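Long-range contacts in folylpolyglutamate synthase (FolC) (Helicobacter pylori, PDB 6K8C), which probably adds glutamate to dihydropteroate to form dihydrofolate and lengthens the gamma-glutamyl tail of reduced folates at the expense of ATP: residues Ala295-Ile300 with Leu327-Lys332; Lys307-Tyr312 with Glu371-Tyr376. One frame throughout, in Å; residues are numbered along the deposited sequence.

Interaction 1. Residues Ala295-Ile300 with Leu327-Lys332; sequences ALKEEI and LKPVIK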
loop_
_atom_site.group_PDB
_atom_site.type_symbol
_atom_site.label_atom_id
_atom_site.label_comp_id
_atom_site.label_asym_id
_atom_site.label_seq_id
_atom_site.Cartn_x
_atom_site.Cartn_y
_atom_site.Cartn_z
ATOM N N ALA A 295 -6.328 1.872 -16.668
ATOM C CA ALA A 295 -7.404 2.513 -15.919
ATOM C C ALA A 295 -7.238 4.026 -15.892
ATOM O O ALA A 295 -8.227 4.768 -15.934
ATOM C CB ALA A 295 -7.451 1.958 -14.498
ATOM N N LEU A 296 -5.997 4.508 -15.813
ATOM C CA LEU A 296 -5.788 5.952 -15.801
ATOM C C LEU A 296 -6.055 6.559 -17.171
ATOM O O LEU A 296 -6.582 7.673 -17.270
ATOM C CB LEU A 296 -4.374 6.270 -15.328
ATOM C CG LEU A 296 -4.228 6.057 -13.822
ATOM C CD1 LEU A 296 -2.800 5.757 -13.477
ATOM C CD2 LEU A 296 -4.720 7.276 -13.056
ATOM N N LYS A 297 -5.697 5.845 -18.240
ATOM C CA LYS A 297 -6.068 6.293 -19.576
ATOM C C LYS A 297 -7.576 6.498 -19.675
ATOM O O LYS A 297 -8.046 7.523 -20.182
ATOM C CB LYS A 297 -5.592 5.281 -20.622
ATOM C CG LYS A 297 -6.192 5.503 -22.008
ATOM C CD LYS A 297 -5.295 4.929 -23.113
ATOM C CE LYS A 297 -5.333 3.405 -23.153
ATOM N NZ LYS A 297 -4.524 2.845 -24.295
ATOM N N GLU A 298 -8.349 5.529 -19.175
ATOM C CA GLU A 298 -9.804 5.646 -19.214
ATOM C C GLU A 298 -10.284 6.807 -18.353
ATOM O O GLU A 298 -11.209 7.532 -18.736
ATOM C CB GLU A 298 -10.450 4.337 -18.756
ATOM C CG GLU A 298 -10.395 3.210 -19.780
ATOM C CD GLU A 298 -10.565 3.701 -21.206
ATOM O OE1 GLU A 298 -9.638 3.497 -22.024
ATOM O OE2 GLU A 298 -11.626 4.288 -21.510
ATOM N N GLU A 299 -9.662 7.005 -17.189
ATOM C CA GLU A 299 -10.058 8.116 -16.331
ATOM C C GLU A 299 -9.639 9.455 -16.918
ATOM O O GLU A 299 -10.339 10.456 -16.731
ATOM C CB GLU A 299 -9.472 7.935 -14.934
ATOM C CG GLU A 299 -10.371 7.115 -14.027
ATOM C CD GLU A 299 -11.396 7.961 -13.302
ATOM O OE1 GLU A 299 -12.560 7.984 -13.748
ATOM O OE2 GLU A 299 -11.041 8.607 -12.292
ATOM N N ILE A 300 -8.512 9.497 -17.630
ATOM C CA ILE A 300 -8.131 10.717 -18.334
ATOM C C ILE A 300 -9.168 11.065 -19.396
ATOM O O ILE A 300 -9.536 12.234 -19.568
ATOM C CB ILE A 300 -6.726 10.563 -18.946
ATOM C CG1 ILE A 300 -5.649 10.638 -17.856
ATOM C CG2 ILE A 300 -6.489 11.635 -19.993
ATOM C CD1 ILE A 300 -4.272 10.210 -18.350
ATOM N N LEU A 327 -0.262 4.537 -22.255
ATOM C CA LEU A 327 -0.729 5.891 -21.984
ATOM C C LEU A 327 -0.618 6.803 -23.197
ATOM O O LEU A 327 -1.369 7.780 -23.292
ATOM C CB LEU A 327 0.048 6.498 -20.812
ATOM C CG LEU A 327 -0.268 5.880 -19.448
ATOM C CD1 LEU A 327 0.790 6.249 -18.416
ATOM C CD2 LEU A 327 -1.648 6.331 -19.001
ATOM N N LYS A 328 0.292 6.504 -24.125
ATOM C CA LYS A 328 0.549 7.403 -25.251
ATOM C C LYS A 328 -0.701 7.922 -25.960
ATOM O O LYS A 328 -0.722 9.115 -26.306
ATOM C CB LYS A 328 1.468 6.713 -26.273
ATOM C CG LYS A 328 1.803 7.613 -27.453
ATOM C CD LYS A 328 2.693 6.931 -28.474
ATOM C CE LYS A 328 2.888 7.836 -29.681
ATOM N NZ LYS A 328 3.635 7.136 -30.758
ATOM N N PRO A 329 -1.747 7.124 -26.213
ATOM C CA PRO A 329 -2.914 7.669 -26.930
ATOM C C PRO A 329 -3.570 8.873 -26.266
ATOM O O PRO A 329 -4.294 9.605 -26.950
ATOM C CB PRO A 329 -3.875 6.475 -26.992
ATOM C CG PRO A 329 -2.979 5.298 -27.010
ATOM C CD PRO A 329 -1.840 5.657 -26.086
ATOM N N VAL A 330 -3.344 9.118 -24.973
ATOM C CA VAL A 330 -3.944 10.269 -24.306
ATOM C C VAL A 330 -2.894 11.251 -23.798
ATOM O O VAL A 330 -3.226 12.155 -23.026
ATOM C CB VAL A 330 -4.878 9.840 -23.155
ATOM C CG1 VAL A 330 -6.071 9.055 -23.683
ATOM C CG2 VAL A 330 -4.118 9.033 -22.112
ATOM N N ILE A 331 -1.637 11.098 -24.210
ATOM C CA ILE A 331 -0.530 11.895 -23.691
ATOM C C ILE A 331 0.121 12.634 -24.851
ATOM O O ILE A 331 0.552 12.010 -25.828
ATOM C CB ILE A 331 0.504 11.033 -22.953
ATOM C CG1 ILE A 331 -0.126 10.397 -21.710
ATOM C CG2 ILE A 331 1.711 11.886 -22.556
ATOM C CD1 ILE A 331 -0.685 11.418 -20.717
ATOM N N LYS A 332 0.209 13.960 -24.737
ATOM C CA LYS A 332 0.851 14.769 -25.763
ATOM C C LYS A 332 2.296 15.110 -25.441
ATOM O O LYS A 332 3.048 15.470 -26.351
ATOM C CB LYS A 332 0.067 16.068 -25.992
ATOM C CG LYS A 332 0.080 17.035 -24.808
ATOM C CD LYS A 332 -0.863 18.199 -25.066
ATOM C CE LYS A 332 -0.867 19.188 -23.906
ATOM N NZ LYS A 332 -1.768 20.337 -24.203
#
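Val330 lies across two side chains of the helical residues Ala295-Ile300. Its CG1, anti to the carbonyl carbon (chi1 -64°), reaches CG of Lys297 at 3.9 Å. CG2 stands in the crowded position between backbone N and carbonyl carbon; it touches CD1 of Ile300 at 3.9 Å and also comes near CG of Lys297, while CB of Val330 rests on CG2 of Ile300 at 4.0 Å. Lys297 joins this apolar patch through the aliphatic part of its side chain: CG is anti to the backbone N (chi1 167°), and a bend at chi3 (73°) brings NZ obliquely over to Pro329, 4.0 Å from the ring carbon CG. NZ hydrogen-bonds to the backbone carbonyl of Ile326, so a basic end finishes an otherwise apolar contact on its more exposed side. Deeper in, CD2 of Leu327 approaches the backbone N of Lys297 at 4.1 Å, and CD1 of Ile300 lies 4.5 Å from CD1 of Ile331. No hydrogen bond crosses between the segments; the corner is braced internally, Val330 N bonding to Leu327 O at 2.9 Å. The contact thus joins helix 290-303 to the end of helix 320-327 and the turn leading into strand 331-336, with Leu296 and Ile300 also resting on strands 373-376 and 282-285 beneath.

Interaction 2. Residues Lys307-Tyr312 with Glu371-Tyr376; sequences KIILIY and ENYLVY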
loop_
_atom_site.group_PDB
_atom_site.type_symbol
_atom_site.label_atom_id
_atom_site.label_comp_id
_atom_site.label_asym_id
_atom_site.label_seq_id
_atom_site.Cartn_x
_atom_site.Cartn_y
_atom_site.Cartn_z
ATOM N N LYS A 307 -5.978 15.141 -24.844
ATOM C CA LYS A 307 -4.621 14.717 -24.528
ATOM C C LYS A 307 -4.037 15.630 -23.459
ATOM O O LYS A 307 -4.242 16.846 -23.480
ATOM C CB LYS A 307 -3.740 14.736 -25.778
ATOM C CG LYS A 307 -4.038 13.628 -26.785
ATOM C CD LYS A 307 -2.836 13.384 -27.701
ATOM C CE LYS A 307 -3.220 12.566 -28.927
ATOM N NZ LYS A 307 -2.075 12.429 -29.875
ATOM N N ILE A 308 -3.311 15.040 -22.509
ATOM C CA ILE A 308 -2.749 15.786 -21.394
ATOM C C ILE A 308 -1.251 15.516 -21.315
ATOM O O ILE A 308 -0.686 14.781 -22.121
ATOM C CB ILE A 308 -3.439 15.451 -20.053
ATOM C CG1 ILE A 308 -3.061 14.043 -19.578
ATOM C CG2 ILE A 308 -4.948 15.586 -20.177
ATOM C CD1 ILE A 308 -3.612 13.720 -18.203
ATOM N N ILE A 309 -0.615 16.129 -20.324
ATOM C CA ILE A 309 0.817 15.996 -20.092
ATOM C C ILE A 309 1.046 14.979 -18.986
ATOM O O ILE A 309 0.341 14.978 -17.970
ATOM C CB ILE A 309 1.433 17.363 -19.731
ATOM C CG1 ILE A 309 1.199 18.364 -20.869
ATOM C CG2 ILE A 309 2.917 17.229 -19.413
ATOM C CD1 ILE A 309 1.788 19.744 -20.600
ATOM N N LEU A 310 2.033 14.110 -19.174
ATOM C CA LEU A 310 2.402 13.121 -18.169
ATOM C C LEU A 310 3.633 13.591 -17.403
ATOM O O LEU A 310 4.653 13.932 -18.010
ATOM C CB LEU A 310 2.675 11.763 -18.821
ATOM C CG LEU A 310 3.006 10.623 -17.857
ATOM C CD1 LEU A 310 1.788 10.264 -17.015
ATOM C CD2 LEU A 310 3.498 9.402 -18.625
ATOM N N ILE A 311 3.534 13.610 -16.075
ATOM C CA ILE A 311 4.670 13.861 -15.192
ATOM C C ILE A 311 5.085 12.517 -14.612
ATOM O O ILE A 311 4.294 11.864 -13.921
ATOM C CB ILE A 311 4.312 14.871 -14.088
ATOM C CG1 ILE A 311 4.012 16.236 -14.708
ATOM C CG2 ILE A 311 5.444 14.997 -13.070
ATOM C CD1 ILE A 311 3.230 17.174 -13.796
ATOM N N TYR A 312 6.316 12.092 -14.894
ATOM C CA TYR A 312 6.611 10.667 -14.848
ATOM C C TYR A 312 8.063 10.392 -14.487
ATOM O O TYR A 312 8.977 11.090 -14.938
ATOM C CB TYR A 312 6.291 10.026 -16.211
ATOM C CG TYR A 312 6.625 8.553 -16.329
ATOM C CD1 TYR A 312 5.712 7.580 -15.938
ATOM C CD2 TYR A 312 7.847 8.136 -16.845
ATOM C CE1 TYR A 312 6.011 6.229 -16.051
ATOM C CE2 TYR A 312 8.155 6.792 -16.957
ATOM C CZ TYR A 312 7.233 5.842 -16.560
ATOM O OH TYR A 312 7.535 4.502 -16.671
ATOM N N GLU A 371 -2.914 23.868 -18.513
ATOM C CA GLU A 371 -2.679 22.505 -18.965
ATOM C C GLU A 371 -3.154 21.512 -17.911
ATOM O O GLU A 371 -3.313 21.852 -16.736
ATOM C CB GLU A 371 -1.192 22.270 -19.271
ATOM C CG GLU A 371 -0.606 23.223 -20.308
ATOM C CD GLU A 371 -0.891 22.794 -21.737
ATOM O OE1 GLU A 371 -1.621 21.798 -21.936
ATOM O OE2 GLU A 371 -0.381 23.456 -22.667
ATOM N N ASN A 372 -3.386 20.275 -18.350
ATOM C CA ASN A 372 -3.791 19.185 -17.474
ATOM C C ASN A 372 -2.682 18.144 -17.391
ATOM O O ASN A 372 -1.922 17.946 -18.345
ATOM C CB ASN A 372 -5.086 18.538 -17.964
ATOM C CG ASN A 372 -6.228 19.530 -18.055
ATOM O OD1 ASN A 372 -6.479 20.285 -17.116
ATOM N ND2 ASN A 372 -6.928 19.531 -19.183
ATOM N N TYR A 373 -2.591 17.476 -16.240
ATOM C CA TYR A 373 -1.447 16.625 -15.945
ATOM C C TYR A 373 -1.879 15.347 -15.247
ATOM O O TYR A 373 -2.799 15.361 -14.424
ATOM C CB TYR A 373 -0.431 17.342 -15.049
ATOM C CG TYR A 373 0.107 18.627 -15.623
ATOM C CD1 TYR A 373 -0.540 19.835 -15.393
ATOM C CD2 TYR A 373 1.271 18.640 -16.384
ATOM C CE1 TYR A 373 -0.052 21.021 -15.911
ATOM C CE2 TYR A 373 1.772 19.828 -16.911
ATOM C CZ TYR A 373 1.102 21.016 -16.667
ATOM O OH TYR A 373 1.576 22.205 -17.175
ATOM N N LEU A 374 -1.196 14.250 -15.573
ATOM C CA LEU A 374 -1.188 13.041 -14.760
ATOM C C LEU A 374 0.202 12.879 -14.163
ATOM O O LEU A 374 1.198 12.877 -14.895
ATOM C CB LEU A 374 -1.560 11.795 -15.580
ATOM C CG LEU A 374 -1.319 10.441 -14.888
ATOM C CD1 LEU A 374 -2.139 10.317 -13.611
ATOM C CD2 LEU A 374 -1.613 9.264 -15.830
ATOM N N VAL A 375 0.266 12.773 -12.838
ATOM C CA VAL A 375 1.495 12.472 -12.115
ATOM C C VAL A 375 1.457 10.989 -11.770
ATOM O O VAL A 375 0.522 10.527 -11.109
ATOM C CB VAL A 375 1.628 13.341 -10.852
ATOM C CG1 VAL A 375 2.839 12.916 -10.025
ATOM C CG2 VAL A 375 1.708 14.819 -11.232
ATOM N N TYR A 376 2.460 10.238 -12.220
ATOM C CA TYR A 376 2.358 8.786 -12.229
ATOM C C TYR A 376 3.736 8.151 -12.119
ATOM O O TYR A 376 4.707 8.635 -12.706
ATOM C CB TYR A 376 1.667 8.324 -13.517
ATOM C CG TYR A 376 1.400 6.846 -13.645
ATOM C CD1 TYR A 376 0.611 6.172 -12.724
ATOM C CD2 TYR A 376 1.893 6.131 -14.728
ATOM C CE1 TYR A 376 0.345 4.813 -12.867
ATOM C CE2 TYR A 376 1.637 4.780 -14.874
ATOM C CZ TYR A 376 0.860 4.126 -13.945
ATOM O OH TYR A 376 0.598 2.777 -14.102
HETATM O O HOH W 1 -5.378 18.971 -21.662
#
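Four backbone hydrogen bonds tie strand 308-312 to strand 373-376 in parallel register, the two short axes 4.7 Å apart and inclined by 21°. Ile309 spans Asn372 and Leu374, its N-H pointing almost straight at Asn372 O (171°) and its O receiving Leu374 N. Ile311 repeats the pattern two residues on: its N lies 2.7 Å from Leu374 O, and its O accepts Tyr376 N nearly along the C=O axis. Both carbonyls also take CA-H contacts, from Tyr373 and Val375.

Packing is tight on both faces. On that of Ile309, Ile311, Tyr373 and Val375, the Tyr373 ring lies alongside Ile309, CD2 being 3.6 Å from Ile309 CB; CD1 of Ile311 reaches the same CD2 obliquely at 3.6 Å and also meets CG2 of Val375. The phenol oxygen of Tyr373 leaves this patch to bond to the backbone N of Glu368. On the other face, CD1 of Leu310 touches CD2 of Leu374 at 3.7 Å, and CD1 of Ile308 covers CB of Leu374, with Ile300 of helix 290-303 packed over both Ile308 and Leu374.

By contrast, the rings of Tyr312 and Tyr376 meet loosely, CD1 of the first 4.3 Å from CD2 of the second, their hydroxyls bonded to His288 and Ser292 respectively. At the opposite, partly exposed end, a water bridges the segments, donating to Lys307 O and accepting from Asn372 ND2. The two are neighbouring parallel strands inside a six-stranded mixed sheet, with helices 290-303 and 320-327 against the face bearing Leu310, Leu374 and Tyr376, an arrangement consistent with the alpha/beta C-terminal domain of the Mur ligase family.

Interactions 1 and 2 have centres about 9 Å apart, and both belong to the glutamate ligase domain of the Mur ligase family. Their segments alternate along the sequence: 295-300, 307-312, 327-332, 371-376. Interaction 2 pairs two strands of the six-stranded mixed sheet, whereas interaction 1 packs a helix against the corner entering its neighbouring strand 331-336. The apolar join between them is CD1 of Ile300 on CD1 of Ile308, at 3.6 Å. The polar joins are a Lys332 NZ to Glu371 OE1 salt bridge of 2.7 Å and a probable hydrogen bond from Lys332 N to Ile308 O. Helix 290-303 thus packs on the same sheet that interaction 2 builds.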